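PDB 1NT2: Nop domain-containing protein, which probably binds box C/D guide RNA and forms, together with fibrillarin, part of the archaeal box C/D sRNP core. Local coordinates for residues Leu1-Trp6 with Pro33-Val38; Leu5-Tyr10 with Ser39-Lys44; Glu23-Ala28 with Lys56-Val61. One frame throughout, in Å; residues are numbered along the deposited sequence.

Overall arrangement
All three contacts lie on the same side of the chain's centre, and none is bridged by a polar bond between its segments. Contacts 1 and 2, centres about 8 Å apart, overlap at Leu5 and Trp6, with Leu5 packing in both, and reach the same two-stranded antiparallel sheet, one against a loop, the other against helix 38-43. Contact 1 is only partly buried and pairs aromatic and aliphatic side chains; contact 2 is buried and sets Tyr10 against Val41 and the Phe7 ring on a glycine. Contact 3, also buried, is a helix-helix crossing, its centre about 13 Å from that of contact 2. Trp6 O, bonded to Ser24 OG, joins the sheet region to helix 21-27.

Contact 1. Residues Leu1-Trp6 with Pro33-Val38; sequences LRYNLW and PLPFNV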
loop_
_atom_site.group_PDB
_atom_site.type_symbol
_atom_site.label_atom_id
_atom_site.label_comp_id
_atom_site.label_asym_id
_atom_site.label_seq_id
_atom_site.Cartn_x
_atom_site.Cartn_y
_atom_site.Cartn_z
ATOM N N LEU B 1 -24.335 46.023 7.749
ATOM C CA LEU B 1 -23.461 47.141 8.202
ATOM C C LEU B 1 -22.663 46.709 9.431
ATOM O O LEU B 1 -22.448 47.493 10.359
ATOM C CB LEU B 1 -24.310 48.376 8.539
ATOM C CG LEU B 1 -23.578 49.712 8.739
ATOM C CD1 LEU B 1 -22.982 50.181 7.412
ATOM C CD2 LEU B 1 -24.550 50.756 9.283
ATOM N N ARG B 2 -22.229 45.454 9.434
ATOM C CA ARG B 2 -21.449 44.919 10.547
ATOM C C ARG B 2 -19.959 44.921 10.230
ATOM O O ARG B 2 -19.514 44.309 9.256
ATOM C CB ARG B 2 -21.887 43.485 10.880
ATOM C CG ARG B 2 -20.943 42.770 11.851
ATOM C CD ARG B 2 -21.230 41.273 11.963
ATOM N NE ARG B 2 -20.068 40.555 12.493
ATOM C CZ ARG B 2 -19.974 39.231 12.609
ATOM N NH1 ARG B 2 -20.980 38.446 12.237
ATOM N NH2 ARG B 2 -18.858 38.688 13.081
ATOM N N TYR B 3 -19.188 45.616 11.054
ATOM C CA TYR B 3 -17.746 45.663 10.870
ATOM C C TYR B 3 -17.095 45.098 12.126
ATOM O O TYR B 3 -17.534 45.377 13.237
ATOM C CB TYR B 3 -17.283 47.099 10.613
ATOM C CG TYR B 3 -17.562 47.597 9.209
ATOM C CD1 TYR B 3 -18.416 48.683 8.982
ATOM C CD2 TYR B 3 -16.939 47.013 8.111
ATOM C CE1 TYR B 3 -18.632 49.175 7.698
ATOM C CE2 TYR B 3 -17.146 47.497 6.824
ATOM C CZ TYR B 3 -17.988 48.578 6.620
ATOM O OH TYR B 3 -18.159 49.066 5.341
ATOM N N ASN B 4 -16.059 44.285 11.944
ATOM C CA ASN B 4 -15.376 43.666 13.070
ATOM C C ASN B 4 -14.004 44.281 13.321
ATOM O O ASN B 4 -13.014 43.858 12.738
ATOM C CB ASN B 4 -15.217 42.156 12.838
ATOM C CG ASN B 4 -16.538 41.456 12.535
ATOM O OD1 ASN B 4 -16.865 41.191 11.374
ATOM N ND2 ASN B 4 -17.304 41.153 13.584
ATOM N N LEU B 5 -13.948 45.281 14.188
ATOM C CA LEU B 5 -12.680 45.916 14.506
ATOM C C LEU B 5 -12.159 45.288 15.793
ATOM O O LEU B 5 -12.922 44.671 16.531
ATOM C CB LEU B 5 -12.882 47.416 14.672
ATOM C CG LEU B 5 -13.772 48.057 13.600
ATOM C CD1 LEU B 5 -13.650 49.573 13.713
ATOM C CD2 LEU B 5 -13.382 47.583 12.199
ATOM N N TRP B 6 -10.869 45.447 16.070
ATOM C CA TRP B 6 -10.270 44.842 17.256
ATOM C C TRP B 6 -10.862 45.198 18.616
ATOM O O TRP B 6 -10.639 44.471 19.586
ATOM C CB TRP B 6 -8.761 45.099 17.291
ATOM C CG TRP B 6 -8.338 46.516 17.585
ATOM C CD1 TRP B 6 -8.123 47.520 16.677
ATOM C CD2 TRP B 6 -8.016 47.063 18.869
ATOM N NE1 TRP B 6 -7.679 48.651 17.318
ATOM C CE2 TRP B 6 -7.606 48.399 18.663
ATOM C CE3 TRP B 6 -8.030 46.552 20.174
ATOM C CZ2 TRP B 6 -7.214 49.232 19.714
ATOM C CZ3 TRP B 6 -7.640 47.376 21.216
ATOM C CH2 TRP B 6 -7.236 48.704 20.979
ATOM N N PRO B 33 -11.790 45.685 2.099
ATOM C CA PRO B 33 -11.210 46.932 2.601
ATOM C C PRO B 33 -12.234 47.747 3.389
ATOM O O PRO B 33 -13.402 47.808 3.001
ATOM C CB PRO B 33 -10.775 47.632 1.320
ATOM C CG PRO B 33 -10.310 46.499 0.481
ATOM C CD PRO B 33 -11.377 45.445 0.704
ATOM N N LEU B 34 -11.820 48.356 4.495
ATOM C CA LEU B 34 -12.759 49.154 5.276
ATOM C C LEU B 34 -12.867 50.562 4.685
ATOM O O LEU B 34 -11.900 51.066 4.101
ATOM C CB LEU B 34 -12.319 49.227 6.736
ATOM C CG LEU B 34 -12.152 47.898 7.475
ATOM C CD1 LEU B 34 -12.224 48.156 8.974
ATOM C CD2 LEU B 34 -13.239 46.925 7.067
ATOM N N PRO B 35 -14.050 51.205 4.800
ATOM C CA PRO B 35 -14.184 52.557 4.241
ATOM C C PRO B 35 -13.863 53.620 5.278
ATOM O O PRO B 35 -14.190 54.788 5.097
ATOM C CB PRO B 35 -15.650 52.619 3.797
ATOM C CG PRO B 35 -16.130 51.170 3.853
ATOM C CD PRO B 35 -15.380 50.624 5.030
ATOM N N PHE B 36 -13.224 53.199 6.365
ATOM C CA PHE B 36 -12.843 54.111 7.435
ATOM C C PHE B 36 -11.539 53.731 8.126
ATOM O O PHE B 36 -11.007 52.639 7.916
ATOM C CB PHE B 36 -13.950 54.193 8.473
ATOM C CG PHE B 36 -14.496 52.866 8.884
ATOM C CD1 PHE B 36 -15.209 52.088 7.982
ATOM C CD2 PHE B 36 -14.343 52.417 10.196
ATOM C CE1 PHE B 36 -15.771 50.881 8.386
ATOM C CE2 PHE B 36 -14.899 51.211 10.618
ATOM C CZ PHE B 36 -15.616 50.439 9.718
ATOM N N ASN B 37 -11.019 54.635 8.950
ATOM C CA ASN B 37 -9.773 54.360 9.655
ATOM C C ASN B 37 -10.035 53.763 11.007
ATOM O O ASN B 37 -10.394 54.478 11.941
ATOM C CB ASN B 37 -8.951 55.630 9.836
ATOM C CG ASN B 37 -7.939 55.826 8.730
ATOM O OD1 ASN B 37 -8.296 55.931 7.548
ATOM N ND2 ASN B 37 -6.659 55.875 9.103
ATOM N N VAL B 38 -9.852 52.452 11.113
ATOM C CA VAL B 38 -10.077 51.764 12.378
ATOM C C VAL B 38 -9.420 52.550 13.506
ATOM O O VAL B 38 -9.939 52.634 14.621
ATOM C CB VAL B 38 -9.482 50.350 12.351
ATOM C CG1 VAL B 38 -9.889 49.587 13.615
ATOM C CG2 VAL B 38 -9.938 49.631 11.094
#
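The small antiparallel sheet formed by strands 3-4 and 9-10 of the N-terminal part meets here the loop that leads into helix 38-43. The contact is apolar; Leu1-Trp6 and Pro33-Val38 together bury 334 Å². At the centre is a T-shaped (edge-to-face) aromatic pair, in which the edge of the Phe36 ring is directed at a face of Tyr3, with centroids 4.7 Å apart and planes at 71°. Phe36 CE1 stands 3.4 Å above the Tyr3 plane, displaced toward the rim. The first torsion of Phe36, with CG between the backbone N and the carbonyl carbon (chi1 46°), puts the CE1/CZ edge of its ring against Tyr3. Farther out, Tyr3 meets the Pro35 ring tip to tip, while Leu34 CD2 approaches the tyrosine ring obliquely. Leu5, the next inward-pointing residue of its segment, divides its two methyls: CD2 slides past Leu34, reaching CD1 of that residue at 3.5 Å, whereas CD1 meets the Phe36 rim. Fibrillarin, a separate chain, packs on Trp6 through its Ile123 and on Val38 through its Gly122, so the Trp6-Val38 end borders the interface with that chain. There Val38 CG1, anti to the backbone N, lies 3.8 Å from Leu5 CD1 and 4.1 Å from Trp6 CD1.

Contact 2. Residues Leu5-Tyr10 with Ser39-Lys44; sequences LWFGVY and SEVGAK
Aliphatic-aromatic packing is centred on Val41, which gives up more surface than any other residue of the two segments. Its CG1, anti to the backbone N (chi1 175°), does the touching: it approaches Tyr10 CD1 to 3.4 Å, and the two side chains cross at about a right angle. The other methyl, CG2, also lies over a face of the tyrosine ring, but farther off. With CG anti to its own backbone N (chi1 173°), Tyr10 turns that face to the valine methyls. Leu5 adds a looser contact, CD1 to Val41 CG1 at 4.1 Å, also crossing nearly at a right angle.

Ring-to-backbone packing comes from Phe7. Its CG sits between the backbone N and the carbonyl carbon (chi1 41°), and the ring tip, CZ, comes within 3.3 Å of Gly42 CA in an oblique approach. A side chain at this glycine would meet the ring, because a modelled CB would fall only 2.9 Å from Phe7 CE1. These contacts seat helix 38-43 against the turn and second strand of the beta-hairpin made by strands 3-4 and 9-10, with Phe36 of the preceding loop also touching Val41 and Tyr10.

Backbone bonding supports both partners separately. Leu5-Gly8 is a type I beta turn, closed by a weak bond from Gly8 N to Leu5 O and accompanied by Leu5 N to Gly8 O at 3.0 Å; Phe7 is carried on it. On the helical side, Ala43 N donates to Ser39 O at 2.8 Å and Lys44 N to Glu40 O at 2.9 Å, a pattern of i to i-4 bonds that holds the last turn bearing Val41 and Gly42.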
loop_
_atom_site.group_PDB
_atom_site.type_symbol
_atom_site.label_atom_id
_atom_site.label_comp_id
_atom_site.label_asym_id
_atom_site.label_seq_id
_atom_site.Cartn_x
_atom_site.Cartn_y
_atom_site.Cartn_z
ATOM N N LEU B 5 -13.948 45.281 14.188
ATOM C CA LEU B 5 -12.680 45.916 14.506
ATOM C C LEU B 5 -12.159 45.288 15.793
ATOM O O LEU B 5 -12.922 44.671 16.531
ATOM C CB LEU B 5 -12.882 47.416 14.672
ATOM C CG LEU B 5 -13.772 48.057 13.600
ATOM C CD1 LEU B 5 -13.650 49.573 13.713
ATOM C CD2 LEU B 5 -13.382 47.583 12.199
ATOM N N TRP B 6 -10.869 45.447 16.070
ATOM C CA TRP B 6 -10.270 44.842 17.256
ATOM C C TRP B 6 -10.862 45.198 18.616
ATOM O O TRP B 6 -10.639 44.471 19.586
ATOM C CB TRP B 6 -8.761 45.099 17.291
ATOM C CG TRP B 6 -8.338 46.516 17.585
ATOM C CD1 TRP B 6 -8.123 47.520 16.677
ATOM C CD2 TRP B 6 -8.016 47.063 18.869
ATOM N NE1 TRP B 6 -7.679 48.651 17.318
ATOM C CE2 TRP B 6 -7.606 48.399 18.663
ATOM C CE3 TRP B 6 -8.030 46.552 20.174
ATOM C CZ2 TRP B 6 -7.214 49.232 19.714
ATOM C CZ3 TRP B 6 -7.640 47.376 21.216
ATOM C CH2 TRP B 6 -7.236 48.704 20.979
ATOM N N PHE B 7 -11.602 46.303 18.705
ATOM C CA PHE B 7 -12.208 46.694 19.982
ATOM C C PHE B 7 -13.701 46.406 20.042
ATOM O O PHE B 7 -14.256 46.224 21.124
ATOM C CB PHE B 7 -11.956 48.181 20.306
ATOM C CG PHE B 7 -12.079 49.103 19.123
ATOM C CD1 PHE B 7 -10.972 49.370 18.311
ATOM C CD2 PHE B 7 -13.299 49.688 18.807
ATOM C CE1 PHE B 7 -11.084 50.206 17.197
ATOM C CE2 PHE B 7 -13.422 50.524 17.700
ATOM C CZ PHE B 7 -12.313 50.785 16.891
ATOM N N GLY B 8 -14.349 46.355 18.885
ATOM C CA GLY B 8 -15.773 46.080 18.874
ATOM C C GLY B 8 -16.410 46.063 17.495
ATOM O O GLY B 8 -15.712 45.975 16.478
ATOM N N VAL B 9 -17.742 46.156 17.471
ATOM C CA VAL B 9 -18.523 46.139 16.240
ATOM C C VAL B 9 -19.072 47.516 15.862
ATOM O O VAL B 9 -20.035 48.002 16.454
ATOM C CB VAL B 9 -19.713 45.180 16.365
ATOM C CG1 VAL B 9 -20.338 44.949 14.997
ATOM C CG2 VAL B 9 -19.268 43.876 16.992
ATOM N N TYR B 10 -18.458 48.124 14.857
ATOM C CA TYR B 10 -18.852 49.437 14.368
ATOM C C TYR B 10 -19.858 49.311 13.211
ATOM O O TYR B 10 -19.923 48.281 12.528
ATOM C CB TYR B 10 -17.593 50.199 13.911
ATOM C CG TYR B 10 -17.849 51.516 13.211
ATOM C CD1 TYR B 10 -18.010 52.698 13.933
ATOM C CD2 TYR B 10 -17.984 51.571 11.822
ATOM C CE1 TYR B 10 -18.306 53.902 13.285
ATOM C CE2 TYR B 10 -18.285 52.769 11.168
ATOM C CZ TYR B 10 -18.448 53.927 11.905
ATOM O OH TYR B 10 -18.791 55.090 11.261
ATOM N N SER B 39 -8.269 53.126 13.187
ATOM C CA SER B 39 -7.511 53.922 14.129
ATOM C C SER B 39 -8.348 55.090 14.649
ATOM O O SER B 39 -8.426 55.314 15.857
ATOM C CB SER B 39 -6.251 54.447 13.442
ATOM O OG SER B 39 -6.567 55.001 12.172
ATOM N N GLU B 40 -8.975 55.828 13.731
ATOM C CA GLU B 40 -9.794 56.989 14.082
ATOM C C GLU B 40 -11.043 56.572 14.821
ATOM O O GLU B 40 -11.326 57.057 15.920
ATOM C CB GLU B 40 -10.159 57.755 12.817
ATOM C CG GLU B 40 -8.923 58.176 12.062
ATOM C CD GLU B 40 -9.217 58.770 10.716
ATOM O OE1 GLU B 40 -8.245 59.106 10.002
ATOM O OE2 GLU B 40 -10.412 58.898 10.372
ATOM N N VAL B 41 -11.789 55.663 14.206
ATOM C CA VAL B 41 -13.006 55.137 14.806
ATOM C C VAL B 41 -12.670 54.607 16.195
ATOM O O VAL B 41 -13.524 54.527 17.064
ATOM C CB VAL B 41 -13.589 53.985 13.959
ATOM C CG1 VAL B 41 -14.788 53.377 14.663
ATOM C CG2 VAL B 41 -13.973 54.502 12.576
ATOM N N GLY B 42 -11.410 54.247 16.390
ATOM C CA GLY B 42 -10.988 53.736 17.675
ATOM C C GLY B 42 -10.579 54.843 18.619
ATOM O O GLY B 42 -10.720 54.700 19.834
ATOM N N ALA B 43 -10.057 55.937 18.070
ATOM C CA ALA B 43 -9.648 57.063 18.895
ATOM C C ALA B 43 -10.925 57.595 19.517
ATOM O O ALA B 43 -10.928 58.023 20.673
ATOM C CB ALA B 43 -8.993 58.130 18.050
ATOM N N LYS B 44 -12.007 57.545 18.736
ATOM C CA LYS B 44 -13.325 57.993 19.184
ATOM C C LYS B 44 -14.039 56.933 20.038
ATOM O O LYS B 44 -15.270 56.895 20.093
ATOM C CB LYS B 44 -14.212 58.338 17.983
ATOM C CG LYS B 44 -13.988 59.714 17.380
ATOM C CD LYS B 44 -15.311 60.503 17.258
ATOM C CE LYS B 44 -16.424 59.718 16.541
ATOM N NZ LYS B 44 -16.067 59.226 15.171
#

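Contact 3. Residues Glu23-Ala28 with Lys56-Val61; sequences ESFLKA and KTALAV
Helix 23-27 and helix 56-61 cross almost at right angles: the signed crossing angle of the two short segments is -81°, and their axes approach to 10.1 Å. The nearest CA atoms are those of Phe25 and Thr57, 7.6 Å apart, with Leu26 and Val61 forming a second close pair.

Phe25 carries most of the contact. Its CG is anti to the backbone N (chi1 -172°), which extends the ring toward the other helix, where it meets three residues of one helical face. The Thr57 and Phe25 side chains pass in opposite directions, Thr57 CG2 meeting the base of the ring obliquely, 3.9 Å from Phe25 CG. At the far end, Phe25 CZ reaches Ala58 CB at 3.6 Å, and the backbone N of Ala58 lies over one ring face, offset toward the rim. Val61 CG2 approaches obliquely, 3.7 Å from Phe25 CE2.

This is a helix-helix crossing packed by apolar side chains, joining helix 21-27 to the long helix 50-71. Ile123 of the fibrillarin chain packs on Phe25, and Pro109 of that chain on Ala58, which places the crossing beside the protein-protein interface. An alanine at Phe25 would remove the whole ring and would probably leave Thr57 CG2 and Ala58 CB without their ring contact and Val61 with Leu26 alone across this contact.

Leu26 makes the other packing pair, tip to tip: its CD2 meets Val61 CG1 at 3.8 Å, so the two valine methyls serve different neighbours. Phe236 of helix 217-236 touches both Leu26 and Val61. Thr57 turns its methyl to Phe25, with CG2 anti to the backbone N, while its OG1 is hydrogen-bonded to Ile53 O, one turn earlier in its own helix.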
loop_
_atom_site.group_PDB
_atom_site.type_symbol
_atom_site.label_atom_id
_atom_site.label_comp_id
_atom_site.label_asym_id
_atom_site.label_seq_id
_atom_site.Cartn_x
_atom_site.Cartn_y
_atom_site.Cartn_z
ATOM N N GLU B 23 -10.066 38.636 22.186
ATOM C CA GLU B 23 -10.945 37.805 21.383
ATOM C C GLU B 23 -11.250 38.449 20.046
ATOM O O GLU B 23 -10.910 37.886 19.010
ATOM C CB GLU B 23 -12.242 37.505 22.128
ATOM C CG GLU B 23 -12.666 36.049 22.012
ATOM C CD GLU B 23 -13.990 35.777 22.675
ATOM O OE1 GLU B 23 -14.998 36.361 22.222
ATOM O OE2 GLU B 23 -14.024 34.985 23.647
ATOM N N SER B 24 -11.879 39.622 20.062
ATOM C CA SER B 24 -12.220 40.326 18.820
ATOM C C SER B 24 -10.978 40.655 18.004
ATOM O O SER B 24 -11.062 40.919 16.804
ATOM C CB SER B 24 -12.975 41.620 19.117
ATOM O OG SER B 24 -12.219 42.457 19.974
ATOM N N PHE B 25 -9.829 40.655 18.669
ATOM C CA PHE B 25 -8.569 40.925 18.002
ATOM C C PHE B 25 -8.369 39.778 17.034
ATOM O O PHE B 25 -7.990 39.968 15.884
ATOM C CB PHE B 25 -7.428 40.927 19.016
ATOM C CG PHE B 25 -6.121 41.392 18.452
ATOM C CD1 PHE B 25 -5.900 42.743 18.205
ATOM C CD2 PHE B 25 -5.117 40.478 18.148
ATOM C CE1 PHE B 25 -4.701 43.183 17.664
ATOM C CE2 PHE B 25 -3.913 40.905 17.605
ATOM C CZ PHE B 25 -3.704 42.262 17.363
ATOM N N LEU B 26 -8.628 38.575 17.539
ATOM C CA LEU B 26 -8.508 37.340 16.774
ATOM C C LEU B 26 -9.730 37.193 15.880
ATOM O O LEU B 26 -9.735 36.394 14.938
ATOM C CB LEU B 26 -8.423 36.145 17.731
ATOM C CG LEU B 26 -7.230 36.163 18.696
ATOM C CD1 LEU B 26 -7.386 35.091 19.769
ATOM C CD2 LEU B 26 -5.947 35.959 17.905
ATOM N N LYS B 27 -10.754 37.991 16.179
ATOM C CA LYS B 27 -12.018 37.968 15.449
ATOM C C LYS B 27 -12.224 39.093 14.440
ATOM O O LYS B 27 -13.236 39.096 13.756
ATOM C CB LYS B 27 -13.191 37.968 16.440
ATOM C CG LYS B 27 -13.274 36.706 17.294
ATOM C CD LYS B 27 -14.233 36.840 18.479
ATOM C CE LYS B 27 -15.682 37.007 18.058
ATOM N NZ LYS B 27 -16.574 37.068 19.245
ATOM N N ALA B 28 -11.284 40.033 14.342
ATOM C CA ALA B 28 -11.407 41.147 13.400
ATOM C C ALA B 28 -11.536 40.690 11.941
ATOM O O ALA B 28 -10.702 41.026 11.092
ATOM C CB ALA B 28 -10.223 42.076 13.543
ATOM N N LYS B 56 -0.921 46.159 24.190
ATOM C CA LYS B 56 -1.039 45.146 25.236
ATOM C C LYS B 56 -1.819 43.938 24.710
ATOM O O LYS B 56 -1.564 42.801 25.108
ATOM C CB LYS B 56 -1.745 45.717 26.478
ATOM C CG LYS B 56 -1.558 44.873 27.744
ATOM C CD LYS B 56 -2.436 45.355 28.894
ATOM C CE LYS B 56 -3.907 45.069 28.615
ATOM N NZ LYS B 56 -4.821 45.579 29.682
ATOM N N THR B 57 -2.761 44.193 23.806
ATOM C CA THR B 57 -3.578 43.132 23.225
ATOM C C THR B 57 -2.764 42.301 22.243
ATOM O O THR B 57 -2.677 41.081 22.373
ATOM C CB THR B 57 -4.797 43.711 22.474
ATOM O OG1 THR B 57 -5.460 44.668 23.311
ATOM C CG2 THR B 57 -5.787 42.595 22.102
ATOM N N ALA B 58 -2.174 42.973 21.258
ATOM C CA ALA B 58 -1.366 42.310 20.243
ATOM C C ALA B 58 -0.204 41.552 20.882
ATOM O O ALA B 58 0.369 40.648 20.276
ATOM C CB ALA B 58 -0.837 43.338 19.231
ATOM N N LEU B 59 0.138 41.910 22.114
ATOM C CA LEU B 59 1.234 41.243 22.800
ATOM C C LEU B 59 0.765 39.966 23.502
ATOM O O LEU B 59 1.451 38.942 23.479
ATOM C CB LEU B 59 1.868 42.190 23.814
ATOM C CG LEU B 59 3.246 41.738 24.272
ATOM C CD1 LEU B 59 4.171 41.659 23.073
ATOM C CD2 LEU B 59 3.793 42.707 25.291
ATOM N N ALA B 60 -0.412 40.033 24.116
ATOM C CA ALA B 60 -0.989 38.897 24.824
ATOM C C ALA B 60 -1.159 37.697 23.910
ATOM O O ALA B 60 -0.699 36.610 24.231
ATOM C CB ALA B 60 -2.333 39.283 25.418
ATOM N N VAL B 61 -1.824 37.892 22.774
ATOM C CA VAL B 61 -2.044 36.796 21.834
ATOM C C VAL B 61 -0.728 36.253 21.294
ATOM O O VAL B 61 -0.567 35.043 21.147
ATOM C CB VAL B 61 -2.934 37.223 20.633
ATOM C CG1 VAL B 61 -4.379 37.395 21.078
ATOM C CG2 VAL B 61 -2.415 38.503 20.034
#